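Long-range contact in 4-hydroxybutyrate CoA-transferase (Porphyromonas gingivalis, PDB 3D3U), which probably transfers coenzyme A between acyl-CoA thioesters and carboxylates such as acetate or 4-hydroxybutyrate: residues K259-E264 with G302-M307. Residues are numbered along the deposited sequence; the frame is centred on the assembly and turned at random.
Sequences KTLHPE and GKNDRM
L261 lays its CB against the carboxamide of N304, the two side chains crossing at about a right angle, with CB 3.7 Å from N304 CG. The contact lies at the N-terminal ends of interior, parallel strands of the mixed sheet in the C-terminal half of this alpha/beta CoA-transferase. It joins the loop that precedes strand 266-268 to the turn where helix 298-303 gives way to strand 307-311, two strands that are not neighbours in the sheet. CG of L261 stands anti to the backbone N (chi1 -176°), and the branch ending in CD2 reaches K303, 3.8 Å from its CB; V300 of the same helix also touches this leucine. K303 CG is also near CD2, and only the end of the lysine leads away from the loop. N304 is buried, and its side chain also packs on T212 and H237 of the adjoining strands 212-215 and 235-237. The end of the K259 chain crosses the same amide obliquely, but its NZ is hydrogen-bonded to the carbonyl O of I236 and stays 4.1 Å from N304 ND2. Polar contact centres on T260, whose hydroxyl sits between its own backbone N and carbonyl carbon (chi1 63°). OG1 lies 2.8 Å from K303 O. D305 N donates a weak hydrogen bond to T260 OG1, 3.4 Å away, while the methyl CG2 of T260 rests 3.9 Å from D305 CG.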
ATOM      1  N   LYS A 259       2.354 -19.765   7.570  1.00 24.34           N
ATOM      2  CA  LYS A 259       1.276 -18.817   7.854  1.00 23.82           C
ATOM      3  C   LYS A 259       0.263 -19.398   8.888  1.00 23.44           C
ATOM      4  O   LYS A 259      -0.210 -20.506   8.723  1.00 24.10           O
ATOM      5  CB  LYS A 259       0.606 -18.413   6.543  1.00 23.20           C
ATOM      6  CG  LYS A 259       1.550 -17.715   5.610  1.00 22.43           C
ATOM      7  CD  LYS A 259       0.852 -16.907   4.588  1.00 28.86           C
ATOM      8  CE  LYS A 259      -0.331 -16.022   5.133  1.00 30.79           C
ATOM      9  NZ  LYS A 259      -0.113 -14.588   5.005  1.00 30.81           N
ATOM     10  N   THR A 260      -0.051 -18.703   9.976  1.00 22.57           N
ATOM     11  CA  THR A 260      -1.179 -19.200  10.753  1.00 20.70           C
ATOM     12  C   THR A 260      -2.439 -18.445  10.425  1.00 21.23           C
ATOM     13  O   THR A 260      -3.445 -18.652  11.120  1.00 20.32           O
ATOM     14  CB  THR A 260      -0.975 -19.051  12.191  1.00 19.78           C
ATOM     15  OG1 THR A 260      -0.877 -17.663  12.474  1.00 17.26           O
ATOM     16  CG2 THR A 260       0.350 -19.596  12.569  1.00 21.11           C
ATOM     17  N   LEU A 261      -2.391 -17.582   9.395  1.00 21.34           N
ATOM     18  CA  LEU A 261      -3.573 -16.850   8.955  1.00 23.14           C
ATOM     19  C   LEU A 261      -3.559 -16.791   7.464  1.00 24.81           C
ATOM     20  O   LEU A 261      -2.579 -16.313   6.882  1.00 26.86           O
ATOM     21  CB  LEU A 261      -3.581 -15.422   9.493  1.00 23.62           C
ATOM     22  CG  LEU A 261      -4.795 -14.544   9.190  1.00 24.98           C
ATOM     23  CD1 LEU A 261      -5.941 -15.404   9.678  1.00 24.21           C
ATOM     24  CD2 LEU A 261      -4.796 -13.140   9.892  1.00 22.89           C
ATOM     25  N   HIS A 262      -4.643 -17.244   6.828  1.00 25.66           N
ATOM     26  CA  HIS A 262      -4.689 -17.447   5.362  1.00 25.43           C
ATOM     27  C   HIS A 262      -3.500 -18.289   4.855  1.00 25.43           C
ATOM     28  O   HIS A 262      -2.660 -17.849   4.024  1.00 25.49           O
ATOM     29  CB  HIS A 262      -4.798 -16.111   4.651  1.00 25.72           C
ATOM     30  CG  HIS A 262      -5.927 -15.270   5.142  1.00 26.70           C
ATOM     31  ND1 HIS A 262      -7.250 -15.653   5.012  1.00 30.00           N
ATOM     32  CD2 HIS A 262      -5.941 -14.064   5.767  1.00 29.05           C
ATOM     33  CE1 HIS A 262      -8.027 -14.729   5.558  1.00 30.18           C
ATOM     34  NE2 HIS A 262      -7.260 -13.747   6.013  1.00 28.18           N
ATOM     35  N   PRO A 263      -3.409 -19.508   5.396  1.00 25.32           N
ATOM     36  CA  PRO A 263      -2.267 -20.385   5.110  1.00 24.95           C
ATOM     37  C   PRO A 263      -2.213 -20.680   3.631  1.00 25.18           C
ATOM     38  O   PRO A 263      -3.246 -20.834   2.986  1.00 25.97           O
ATOM     39  CB  PRO A 263      -2.584 -21.624   5.900  1.00 24.17           C
ATOM     40  CG  PRO A 263      -4.012 -21.579   6.055  1.00 24.04           C
ATOM     41  CD  PRO A 263      -4.381 -20.145   6.292  1.00 24.15           C
ATOM     42  N   GLU A 264      -1.016 -20.681   3.100  1.00 25.21           N
ATOM     43  CA  GLU A 264      -0.748 -20.930   1.688  1.00 25.71           C
ATOM     44  C   GLU A 264      -1.162 -19.838   0.731  1.00 25.87           C
ATOM     45  O   GLU A 264      -1.367 -20.105  -0.408  1.00 27.75           O
ATOM     46  CB  GLU A 264      -1.261 -22.288   1.247  1.00 24.65           C
ATOM     47  CG  GLU A 264      -0.616 -23.396   2.036  1.00 28.73           C
ATOM     48  CD  GLU A 264      -0.792 -24.782   1.401  1.00 36.35           C
ATOM     49  OE1 GLU A 264      -1.521 -24.850   0.377  1.00 32.30           O
ATOM     50  OE2 GLU A 264      -0.192 -25.809   1.923  1.00 40.64           O
ATOM     51  N   GLY A 302      -1.865  -9.089  13.918  1.00 18.32           N
ATOM     52  CA  GLY A 302      -1.396  -9.842  15.031  1.00 20.16           C
ATOM     53  C   GLY A 302      -1.581 -11.358  14.921  1.00 20.77           C
ATOM     54  O   GLY A 302      -0.704 -12.075  15.449  1.00 21.18           O
ATOM     55  N   LYS A 303      -2.716 -11.831  14.341  1.00 20.15           N
ATOM     56  CA  LYS A 303      -3.026 -13.246  14.275  1.00 20.16           C
ATOM     57  C   LYS A 303      -1.924 -14.010  13.455  1.00 20.78           C
ATOM     58  O   LYS A 303      -1.773 -15.227  13.536  1.00 20.99           O
ATOM     59  CB  LYS A 303      -4.367 -13.499  13.635  1.00 19.95           C
ATOM     60  CG  LYS A 303      -5.438 -12.514  13.896  1.00 22.75           C
ATOM     61  CD  LYS A 303      -6.279 -12.849  15.100  1.00 25.83           C
ATOM     62  CE  LYS A 303      -7.795 -12.596  14.806  1.00 29.00           C
ATOM     63  NZ  LYS A 303      -8.633 -13.872  14.614  1.00 27.52           N
ATOM     64  N   ASN A 304      -1.143 -13.312  12.653  1.00 21.18           N
ATOM     65  CA  ASN A 304      -0.075 -13.964  11.917  1.00 20.72           C
ATOM     66  C   ASN A 304       1.232 -14.164  12.705  1.00 20.36           C
ATOM     67  O   ASN A 304       1.903 -13.193  13.052  1.00 18.96           O
ATOM     68  CB  ASN A 304       0.181 -13.136  10.694  1.00 20.14           C
ATOM     69  CG  ASN A 304      -0.307 -13.772   9.462  1.00 22.61           C
ATOM     70  OD1 ASN A 304      -0.064 -15.023   9.148  1.00 24.09           O
ATOM     71  ND2 ASN A 304      -0.920 -12.925   8.654  1.00 26.69           N
ATOM     72  N   ASP A 305       1.638 -15.401  12.958  1.00 20.88           N
ATOM     73  CA  ASP A 305       2.879 -15.548  13.739  1.00 22.32           C
ATOM     74  C   ASP A 305       4.197 -15.227  13.082  1.00 23.16           C
ATOM     75  O   ASP A 305       4.370 -15.339  11.803  1.00 23.43           O
ATOM     76  CB  ASP A 305       2.967 -16.910  14.320  1.00 22.88           C
ATOM     77  CG  ASP A 305       1.873 -17.136  15.246  1.00 24.16           C
ATOM     78  OD1 ASP A 305       1.884 -18.064  16.028  1.00 21.90           O
ATOM     79  OD2 ASP A 305       0.916 -16.359  15.249  1.00 32.45           O
ATOM     80  N   ARG A 306       5.151 -14.841  13.926  1.00 22.88           N
ATOM     81  CA  ARG A 306       6.445 -14.541  13.339  1.00 24.22           C
ATOM     82  C   ARG A 306       6.162 -13.450  12.334  1.00 22.63           C
ATOM     83  O   ARG A 306       6.551 -13.547  11.190  1.00 23.71           O
ATOM     84  CB  ARG A 306       7.045 -15.788  12.600  1.00 24.33           C
ATOM     85  CG  ARG A 306       7.130 -16.958  13.500  1.00 27.69           C
ATOM     86  CD  ARG A 306       6.891 -18.314  12.870  1.00 37.95           C
ATOM     87  NE  ARG A 306       7.066 -19.244  13.982  1.00 42.64           N
ATOM     88  CZ  ARG A 306       8.270 -19.706  14.421  1.00 45.91           C
ATOM     89  NH1 ARG A 306       8.308 -20.527  15.477  1.00 48.19           N
ATOM     90  NH2 ARG A 306       9.434 -19.400  13.794  1.00 44.11           N
ATOM     91  N   MET A 307       5.406 -12.445  12.704  1.00 21.61           N
ATOM     92  CA  MET A 307       5.102 -11.480  11.668  1.00 21.34           C
ATOM     93  C   MET A 307       6.220 -10.517  11.721  1.00 21.68           C
ATOM     94  O   MET A 307       6.440  -9.938  12.788  1.00 22.20           O
ATOM     95  CB  MET A 307       3.839 -10.732  11.967  1.00 20.43           C
ATOM     96  CG  MET A 307       3.670  -9.514  11.122  1.00 21.54           C
ATOM     97  SD  MET A 307       2.944  -9.780   9.482  1.00 25.24           S
ATOM     98  CE  MET A 307       1.289 -10.359   9.856  1.00 25.33           C
TER